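Local coordinates for protein putative metal-dependent hydrolase (Bacillus subtilis, PDB 6KNS) that probably acts as a zinc-dependent hydrolase of the metallo-beta-lactamase fold, possibly with tRNA 3'-processing endoribonuclease activity, and also binds calcium, at residues 33-38 and 129-134; 80-85 and 110-115; 210-215 and 236-241. All blocks are in the same frame, centred on the assembly; numbering follows the deposited sequence.

Contact 1: residues 33-38 and 129-134; sequences GDYSLL and GPFTIT. With CA (calcium ion), chain F.
Tyr35 holds CG anti to its backbone N (chi1 -160°), and Phe131 holds CG beside its own backbone N (chi1 -59°). The Tyr35 ring meets Gly129 and Pro130, and the Phe131 ring meets Tyr35 and Leu37. The contact lies between the two mixed sheets of the metallo-beta-lactamase fold. Strands 35-38 and 131-134 belong to different sheets. Their axes pass 10.8 Å apart and run at 22°, too far for backbone pairing, so side chains fill the gap. One face of the Tyr35 ring takes two CH-pi contacts. Gly129 CA stands 3.8 Å from the ring centroid, and Pro130 CD presses on the inner end, 3.5 Å from Tyr35 CG. Phe131 CE2 meets the same ring at its edge, 3.9 Å from Tyr35 CD1. Deeper in, Leu37 and Phe131 are buried, and Leu37 CD2 lies 4.1 Å from Phe131 CD2. Strand 145-150 and strand 27-32 also pack on Phe131. Ser36 turns away from the other strand, and its OG accepts from a water of a calcium site, so the serine acts from the second shell. Asp34 O binds the calcium ion at 2.8 Å, with Lys57 and Asp59 as further ligands. Across the sheets, Leu37 and Ile133 meet tip to tip, with Leu37 CD2 3.9 Å from Ile133 CD1.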
loop_
_atom_site.group_PDB
_atom_site.type_symbol
_atom_site.label_atom_id
_atom_site.label_comp_id
_atom_site.label_asym_id
_atom_site.label_seq_id
_atom_site.Cartn_x
_atom_site.Cartn_y
_atom_site.Cartn_z
ATOM N N GLY A 33 9.399 4.633 -25.138
ATOM C CA GLY A 33 10.375 3.650 -25.583
ATOM C C GLY A 33 10.628 2.719 -24.423
ATOM O O GLY A 33 9.674 2.245 -23.834
ATOM N N ASP A 34 11.895 2.510 -24.048
ATOM C CA ASP A 34 12.244 1.664 -22.868
ATOM C C ASP A 34 12.190 2.367 -21.503
ATOM O O ASP A 34 12.377 1.720 -20.475
ATOM C CB ASP A 34 13.644 1.053 -23.017
ATOM C CG ASP A 34 13.678 -0.092 -23.999
ATOM O OD1 ASP A 34 12.612 -0.725 -24.212
ATOM O OD2 ASP A 34 14.783 -0.362 -24.565
ATOM N N TYR A 35 11.936 3.674 -21.502
ATOM C CA TYR A 35 11.871 4.440 -20.262
ATOM C C TYR A 35 10.502 4.350 -19.607
ATOM O O TYR A 35 9.478 4.466 -20.300
ATOM C CB TYR A 35 12.221 5.904 -20.521
ATOM C CG TYR A 35 12.632 6.649 -19.276
ATOM C CD1 TYR A 35 11.722 7.467 -18.619
ATOM C CD2 TYR A 35 13.937 6.540 -18.761
ATOM C CE1 TYR A 35 12.072 8.155 -17.490
ATOM C CE2 TYR A 35 14.310 7.238 -17.603
ATOM C CZ TYR A 35 13.351 8.042 -16.978
ATOM O OH TYR A 35 13.623 8.744 -15.867
ATOM N N SER A 36 10.527 4.153 -18.275
ATOM C CA SER A 36 9.366 4.042 -17.430
ATOM C C SER A 36 9.474 4.951 -16.218
ATOM O O SER A 36 10.399 4.786 -15.424
ATOM C CB SER A 36 9.219 2.608 -16.905
ATOM O OG SER A 36 8.791 1.756 -17.954
ATOM N N LEU A 37 8.495 5.852 -16.078
ATOM C CA LEU A 37 8.413 6.791 -14.955
ATOM C C LEU A 37 7.108 6.594 -14.191
ATOM O O LEU A 37 6.047 6.634 -14.783
ATOM C CB LEU A 37 8.449 8.237 -15.471
ATOM C CG LEU A 37 8.282 9.402 -14.493
ATOM C CD1 LEU A 37 9.440 9.391 -13.503
ATOM C CD2 LEU A 37 8.132 10.771 -15.247
ATOM N N LEU A 38 7.197 6.418 -12.886
ATOM C CA LEU A 38 6.027 6.300 -12.055
ATOM C C LEU A 38 5.816 7.647 -11.382
ATOM O O LEU A 38 6.707 8.149 -10.715
ATOM C CB LEU A 38 6.195 5.191 -10.995
ATOM C CG LEU A 38 5.011 5.069 -10.011
ATOM C CD1 LEU A 38 3.735 4.559 -10.650
ATOM C CD2 LEU A 38 5.336 4.233 -8.762
ATOM N N GLY A 129 14.984 10.878 -18.328
ATOM C CA GLY A 129 15.159 10.162 -19.586
ATOM C C GLY A 129 14.691 11.064 -20.719
ATOM O O GLY A 129 15.157 12.176 -20.820
ATOM N N PRO A 130 13.721 10.608 -21.538
ATOM C CA PRO A 130 13.231 11.441 -22.643
ATOM C C PRO A 130 12.168 12.458 -22.214
ATOM O O PRO A 130 11.672 13.210 -23.041
ATOM C CB PRO A 130 12.671 10.409 -23.638
ATOM C CG PRO A 130 12.241 9.250 -22.746
ATOM C CD PRO A 130 13.049 9.299 -21.480
ATOM N N PHE A 131 11.847 12.533 -20.934
ATOM C CA PHE A 131 10.862 13.523 -20.479
ATOM C C PHE A 131 11.519 14.762 -19.869
ATOM O O PHE A 131 12.600 14.678 -19.288
ATOM C CB PHE A 131 9.928 12.939 -19.423
ATOM C CG PHE A 131 9.141 11.735 -19.882
ATOM C CD1 PHE A 131 8.259 11.822 -20.925
ATOM C CD2 PHE A 131 9.267 10.535 -19.219
ATOM C CE1 PHE A 131 7.520 10.701 -21.334
ATOM C CE2 PHE A 131 8.536 9.418 -19.600
ATOM C CZ PHE A 131 7.662 9.501 -20.662
ATOM N N THR A 132 10.847 15.899 -20.030
ATOM C CA THR A 132 11.201 17.145 -19.363
ATOM C C THR A 132 9.969 17.508 -18.528
ATOM O O THR A 132 8.857 17.577 -19.077
ATOM C CB THR A 132 11.528 18.265 -20.377
ATOM O OG1 THR A 132 12.588 17.830 -21.236
ATOM C CG2 THR A 132 11.931 19.584 -19.681
ATOM N N ILE A 133 10.181 17.722 -17.218
ATOM C CA ILE A 133 9.109 18.005 -16.268
ATOM C C ILE A 133 9.304 19.407 -15.707
ATOM O O ILE A 133 10.424 19.783 -15.335
ATOM C CB ILE A 133 9.099 16.956 -15.097
ATOM C CG1 ILE A 133 9.134 15.534 -15.653
ATOM C CG2 ILE A 133 7.859 17.132 -14.196
ATOM C CD1 ILE A 133 9.127 14.485 -14.585
ATOM N N THR A 134 8.218 20.171 -15.660
ATOM C CA THR A 134 8.175 21.467 -14.985
ATOM C C THR A 134 7.021 21.422 -13.974
ATOM O O THR A 134 6.130 20.561 -14.075
ATOM C CB THR A 134 7.979 22.668 -15.970
ATOM O OG1 THR A 134 6.915 22.371 -16.865
ATOM C CG2 THR A 134 9.288 23.024 -16.778
HETATM CA CA CA F . 13.463 0.591 -18.179
HETATM O O HOH W 1 10.943 0.544 -18.493
#

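Contact 2: residues 80-85 and 110-115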
loop_
_atom_site.group_PDB
_atom_site.type_symbol
_atom_site.label_atom_id
_atom_site.label_comp_id
_atom_site.label_asym_id
_atom_site.label_seq_id
_atom_site.Cartn_x
_atom_site.Cartn_y
_atom_site.Cartn_z
ATOM N N ALA A 80 11.351 -4.017 -2.630
ATOM C CA ALA A 80 11.359 -4.701 -3.930
ATOM C C ALA A 80 12.728 -4.537 -4.589
ATOM O O ALA A 80 13.262 -5.486 -5.151
ATOM C CB ALA A 80 10.230 -4.185 -4.858
ATOM N N LYS A 81 13.305 -3.344 -4.510
ATOM C CA LYS A 81 14.632 -3.127 -5.061
ATOM C C LYS A 81 15.675 -3.927 -4.302
ATOM O O LYS A 81 16.564 -4.528 -4.916
ATOM C CB LYS A 81 14.989 -1.641 -5.066
ATOM C CG LYS A 81 14.154 -0.818 -6.084
ATOM C CD LYS A 81 14.430 -1.182 -7.536
ATOM C CE LYS A 81 15.864 -0.874 -7.890
ATOM N NZ LYS A 81 16.150 -1.265 -9.267
ATOM N N GLN A 82 15.561 -3.963 -2.974
ATOM C CA GLN A 82 16.475 -4.786 -2.204
ATOM C C GLN A 82 16.395 -6.273 -2.564
ATOM O O GLN A 82 17.414 -6.937 -2.715
ATOM C CB GLN A 82 16.267 -4.612 -0.712
ATOM C CG GLN A 82 17.325 -5.314 0.177
ATOM C CD GLN A 82 17.168 -4.895 1.631
ATOM O OE1 GLN A 82 16.085 -4.482 2.045
ATOM N NE2 GLN A 82 18.249 -4.956 2.403
ATOM N N VAL A 83 15.193 -6.803 -2.706
ATOM C CA VAL A 83 15.074 -8.210 -3.068
ATOM C C VAL A 83 15.623 -8.443 -4.493
ATOM O O VAL A 83 16.326 -9.425 -4.715
ATOM C CB VAL A 83 13.662 -8.711 -2.921
ATOM C CG1 VAL A 83 13.508 -10.090 -3.657
ATOM C CG2 VAL A 83 13.292 -8.769 -1.403
ATOM N N GLY A 84 15.369 -7.511 -5.416
ATOM C CA GLY A 84 15.951 -7.575 -6.766
ATOM C C GLY A 84 17.462 -7.713 -6.780
ATOM O O GLY A 84 18.030 -8.538 -7.502
ATOM N N SER A 85 18.121 -6.943 -5.929
ATOM C CA SER A 85 19.576 -7.002 -5.828
ATOM C C SER A 85 20.027 -8.320 -5.239
ATOM O O SER A 85 20.959 -8.917 -5.720
ATOM C CB SER A 85 20.102 -5.820 -5.002
ATOM O OG SER A 85 21.246 -6.176 -4.249
ATOM N N THR A 110 15.714 7.695 0.407
ATOM C CA THR A 110 17.004 7.051 0.144
ATOM C C THR A 110 17.172 5.795 1.024
ATOM O O THR A 110 17.175 5.880 2.255
ATOM C CB THR A 110 18.156 8.007 0.394
ATOM O OG1 THR A 110 18.049 9.120 -0.519
ATOM C CG2 THR A 110 19.525 7.299 0.274
ATOM N N TYR A 111 17.318 4.630 0.373
ATOM C CA TYR A 111 17.460 3.357 1.097
ATOM C C TYR A 111 18.635 2.593 0.554
ATOM O O TYR A 111 18.585 2.113 -0.568
ATOM C CB TYR A 111 16.176 2.559 0.955
ATOM C CG TYR A 111 16.190 1.232 1.647
ATOM C CD1 TYR A 111 16.265 1.159 3.020
ATOM C CD2 TYR A 111 16.186 0.048 0.917
ATOM C CE1 TYR A 111 16.300 -0.051 3.670
ATOM C CE2 TYR A 111 16.220 -1.177 1.553
ATOM C CZ TYR A 111 16.261 -1.221 2.940
ATOM O OH TYR A 111 16.299 -2.419 3.605
ATOM N N LYS A 112 19.678 2.486 1.363
ATOM C CA LYS A 112 20.975 1.882 0.987
ATOM C C LYS A 112 21.431 2.329 -0.379
ATOM O O LYS A 112 21.418 3.520 -0.656
ATOM C CB LYS A 112 20.883 0.366 1.075
ATOM C CG LYS A 112 20.088 -0.078 2.325
ATOM C CD LYS A 112 20.654 -1.310 2.978
ATOM C CE LYS A 112 19.789 -1.726 4.178
ATOM N NZ LYS A 112 20.572 -2.412 5.222
ATOM N N THR A 113 21.818 1.381 -1.228
ATOM C CA THR A 113 22.151 1.645 -2.618
ATOM C C THR A 113 20.981 1.252 -3.538
ATOM O O THR A 113 21.155 1.136 -4.742
ATOM C CB THR A 113 23.389 0.790 -3.001
ATOM O OG1 THR A 113 23.090 -0.580 -2.729
ATOM C CG2 THR A 113 24.619 1.154 -2.118
ATOM N N HIS A 114 19.777 1.074 -2.981
ATOM C CA HIS A 114 18.630 0.586 -3.736
ATOM C C HIS A 114 17.762 1.685 -4.323
ATOM O O HIS A 114 17.282 1.564 -5.470
ATOM C CB HIS A 114 17.795 -0.337 -2.851
ATOM C CG HIS A 114 18.573 -1.498 -2.327
ATOM N ND1 HIS A 114 19.331 -2.304 -3.150
ATOM C CD2 HIS A 114 18.761 -1.962 -1.064
ATOM C CE1 HIS A 114 19.933 -3.229 -2.418
ATOM N NE2 HIS A 114 19.608 -3.044 -1.152
ATOM N N THR A 115 17.520 2.721 -3.519
ATOM C CA THR A 115 16.798 3.897 -3.973
ATOM C C THR A 115 17.528 5.152 -3.467
ATOM O O THR A 115 18.161 5.140 -2.401
ATOM C CB THR A 115 15.297 3.920 -3.536
ATOM O OG1 THR A 115 15.195 4.177 -2.130
ATOM C CG2 THR A 115 14.555 2.632 -3.904
#
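Lys81 and His114 bring the two backbones to 5.6 Å between CA atoms, where helix 74-86 passes a turn that ends in a classic beta bulge. In this bulge His114 and Thr115 both face Tyr111, and Tyr111 O accepts from both of their backbone N atoms. The turn leads into strand 115-119, an outermost strand of its sheet within the chain. His114 carries the largest share of the contact. Its CG sits beside the backbone N (chi1 -58°), and the ring lies over the helix backbone. Gln82 CA is 3.6 Å from the ring centroid and almost on the normal, a CH-pi contact. Gln82 CB lies over the same ring face, and Gln82 CG is 3.5 Å from His114 NE2. Ser85 CB approaches His114 CE1 from one turn further along the helix. Lys81 starts toward the turn, its CB 3.8 Å from His114 CB, but its bent chain leads NZ away to His92 O. Thr115 OG1 bonds to Leu109 O. Val83 and Ala80 of this helix pack on Phe18 of the second subunit. The amide plane of Gln82 stands 75° from the Tyr111 ring. Tyr111 OH donates to Gln82 OE1 at 2.6 Å, coming from above the carbonyl plane.

Contact 3: residues 210-215 and 236-241; sequences AGELLL and SGEVNI. With CA (calcium ion), chain E.
Leu215 CD1 is the bump on one face of this strand pair, and Val239 CG1 and Ile241 CD1 form the hollow. Leu215 CD1 fits into their corner, 3.7 Å from Val239 CG1 and 3.8 Å from Ile241 CD1. The Ile241 chain bends back at chi2 (-50°), which places CD1 against the leucine. Ala231 and Leu227 of helix 225-231 cover Leu215, and Ala231 also touches Val239. On the other face, Leu214 CD1 rests 3.8 Å from Asn240 CB, the two side chains crossing at about a right angle. Phe246 packs on both. Strands 212-215 and 238-241 are parallel neighbours of a beta-alpha-beta unit whose helix is 225-231. Strand 238-241 is an outermost strand of its sheet within the chain. Backbone bonds run from Leu213 N to Glu238 O, from Asn240 N to Leu213 O and from Leu215 N to Asn240 O. At the polar end of the Leu214 face, Glu212 and Glu238 lie side by side and point the same way. Glu238 grips a calcium ion with both oxygens, OE1 at 2.5 Å and OE2 at 2.6 Å. Glu212 OE2 accepts from a calcium-bound water. Ion and water probably offset the repulsion expected with Glu212 OE1 3.7 Å from Glu238 OE1. A second water donates to the same OE2 and accepts from Asn240 ND2. That ND2 also donates to Glu238 OE2 at 2.9 Å, nearly straight and from above the carboxylate plane.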
loop_
_atom_site.group_PDB
_atom_site.type_symbol
_atom_site.label_atom_id
_atom_site.label_comp_id
_atom_site.label_asym_id
_atom_site.label_seq_id
_atom_site.Cartn_x
_atom_site.Cartn_y
_atom_site.Cartn_z
ATOM N N ALA A 210 -7.004 22.498 -23.316
ATOM C CA ALA A 210 -6.490 21.131 -23.214
ATOM C C ALA A 210 -7.113 20.250 -24.298
ATOM O O ALA A 210 -8.285 20.395 -24.619
ATOM C CB ALA A 210 -6.760 20.562 -21.826
ATOM N N GLY A 211 -6.319 19.349 -24.861
ATOM C CA GLY A 211 -6.807 18.411 -25.850
ATOM C C GLY A 211 -7.901 17.517 -25.295
ATOM O O GLY A 211 -8.860 17.192 -25.982
ATOM N N GLU A 212 -7.738 17.079 -24.055
ATOM C CA GLU A 212 -8.775 16.324 -23.398
ATOM C C GLU A 212 -8.548 16.323 -21.896
ATOM O O GLU A 212 -7.464 16.703 -21.442
ATOM C CB GLU A 212 -8.841 14.894 -23.937
ATOM C CG GLU A 212 -7.728 13.973 -23.478
ATOM C CD GLU A 212 -7.809 12.606 -24.122
ATOM O OE1 GLU A 212 -7.346 12.520 -25.267
ATOM O OE2 GLU A 212 -8.288 11.633 -23.482
ATOM N N LEU A 213 -9.564 15.887 -21.155
ATOM C CA LEU A 213 -9.565 15.953 -19.702
ATOM C C LEU A 213 -9.828 14.569 -19.099
ATOM O O LEU A 213 -10.746 13.869 -19.535
ATOM C CB LEU A 213 -10.603 16.977 -19.214
ATOM C CG LEU A 213 -10.823 17.156 -17.717
ATOM C CD1 LEU A 213 -9.498 17.548 -17.035
ATOM C CD2 LEU A 213 -11.937 18.174 -17.425
ATOM N N LEU A 214 -9.009 14.206 -18.111
ATOM C CA LEU A 214 -9.157 12.967 -17.337
ATOM C C LEU A 214 -9.320 13.289 -15.866
ATOM O O LEU A 214 -8.445 13.879 -15.261
ATOM C CB LEU A 214 -7.936 12.049 -17.502
ATOM C CG LEU A 214 -8.005 10.681 -16.808
ATOM C CD1 LEU A 214 -9.068 9.782 -17.460
ATOM C CD2 LEU A 214 -6.661 9.978 -16.827
ATOM N N LEU A 215 -10.456 12.901 -15.307
ATOM C CA LEU A 215 -10.792 13.200 -13.949
ATOM C C LEU A 215 -10.331 12.070 -13.047
ATOM O O LEU A 215 -10.616 10.910 -13.304
ATOM C CB LEU A 215 -12.312 13.397 -13.844
ATOM C CG LEU A 215 -12.905 14.483 -14.765
ATOM C CD1 LEU A 215 -14.454 14.521 -14.637
ATOM C CD2 LEU A 215 -12.308 15.873 -14.482
ATOM N N SER A 236 -15.958 21.689 -23.532
ATOM C CA SER A 236 -16.604 21.050 -24.671
ATOM C C SER A 236 -15.773 19.933 -25.305
ATOM O O SER A 236 -16.255 19.256 -26.201
ATOM C CB SER A 236 -16.958 22.090 -25.733
ATOM O OG SER A 236 -15.795 22.437 -26.446
ATOM N N GLY A 237 -14.546 19.698 -24.853
ATOM C CA GLY A 237 -13.798 18.565 -25.384
ATOM C C GLY A 237 -14.128 17.210 -24.712
ATOM O O GLY A 237 -15.111 17.053 -23.980
ATOM N N GLU A 238 -13.286 16.234 -24.983
ATOM C CA GLU A 238 -13.424 14.922 -24.394
ATOM C C GLU A 238 -13.070 14.915 -22.901
ATOM O O GLU A 238 -12.034 15.435 -22.490
ATOM C CB GLU A 238 -12.510 13.933 -25.119
ATOM C CG GLU A 238 -12.796 12.470 -24.763
ATOM C CD GLU A 238 -11.767 11.504 -25.351
ATOM O OE1 GLU A 238 -10.906 11.937 -26.151
ATOM O OE2 GLU A 238 -11.786 10.315 -24.977
ATOM N N VAL A 239 -13.933 14.268 -22.116
ATOM C CA VAL A 239 -13.755 14.076 -20.685
ATOM C C VAL A 239 -13.996 12.590 -20.323
ATOM O O VAL A 239 -15.075 12.026 -20.610
ATOM C CB VAL A 239 -14.734 14.955 -19.849
ATOM C CG1 VAL A 239 -14.428 14.799 -18.329
ATOM C CG2 VAL A 239 -14.667 16.442 -20.269
ATOM N N ASN A 240 -12.999 11.993 -19.666
ATOM C CA ASN A 240 -13.066 10.637 -19.157
ATOM C C ASN A 240 -12.870 10.590 -17.643
ATOM O O ASN A 240 -12.296 11.494 -17.032
ATOM C CB ASN A 240 -11.993 9.771 -19.830
ATOM C CG ASN A 240 -12.219 9.664 -21.322
ATOM O OD1 ASN A 240 -13.218 9.125 -21.738
ATOM N ND2 ASN A 240 -11.318 10.208 -22.121
ATOM N N ILE A 241 -13.370 9.511 -17.064
ATOM C CA ILE A 241 -13.176 9.172 -15.658
ATOM C C ILE A 241 -12.019 8.171 -15.599
ATOM O O ILE A 241 -12.022 7.164 -16.288
ATOM C CB ILE A 241 -14.447 8.524 -15.064
ATOM C CG1 ILE A 241 -15.677 9.450 -15.251
ATOM C CG2 ILE A 241 -14.266 8.218 -13.567
ATOM C CD1 ILE A 241 -15.394 10.882 -14.786
HETATM CA CA CA E . -10.088 9.709 -26.814
HETATM O O HOH W 2 -9.296 11.483 -21.048
HETATM O O HOH W 3 -8.542 9.320 -24.919
#

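How the contacts relate
Contact 1 opens first, at 33-38. Contact 2 opens at 80-85 and closes at 110-115, so it nests inside the loop that contact 1 closes at 129-134. Contact 3 follows in series, from 210-215 to 236-241. No two cross. Contact 1 joins the two sheets. Contact 2 ties helix 74-86 to the turn before an end strand of the first sheet. Contact 3 pairs two strands of the second sheet, which contact 1 also reaches. Contacts 2 and 3 lie on opposite sides of the chain's centre, centres about 38 Å apart. Zinc ligands His65, His67, Asp69 and His70 sit in the contact 1 loop, His140 and Asp161 between the loops, and His217 in the contact 3 loop.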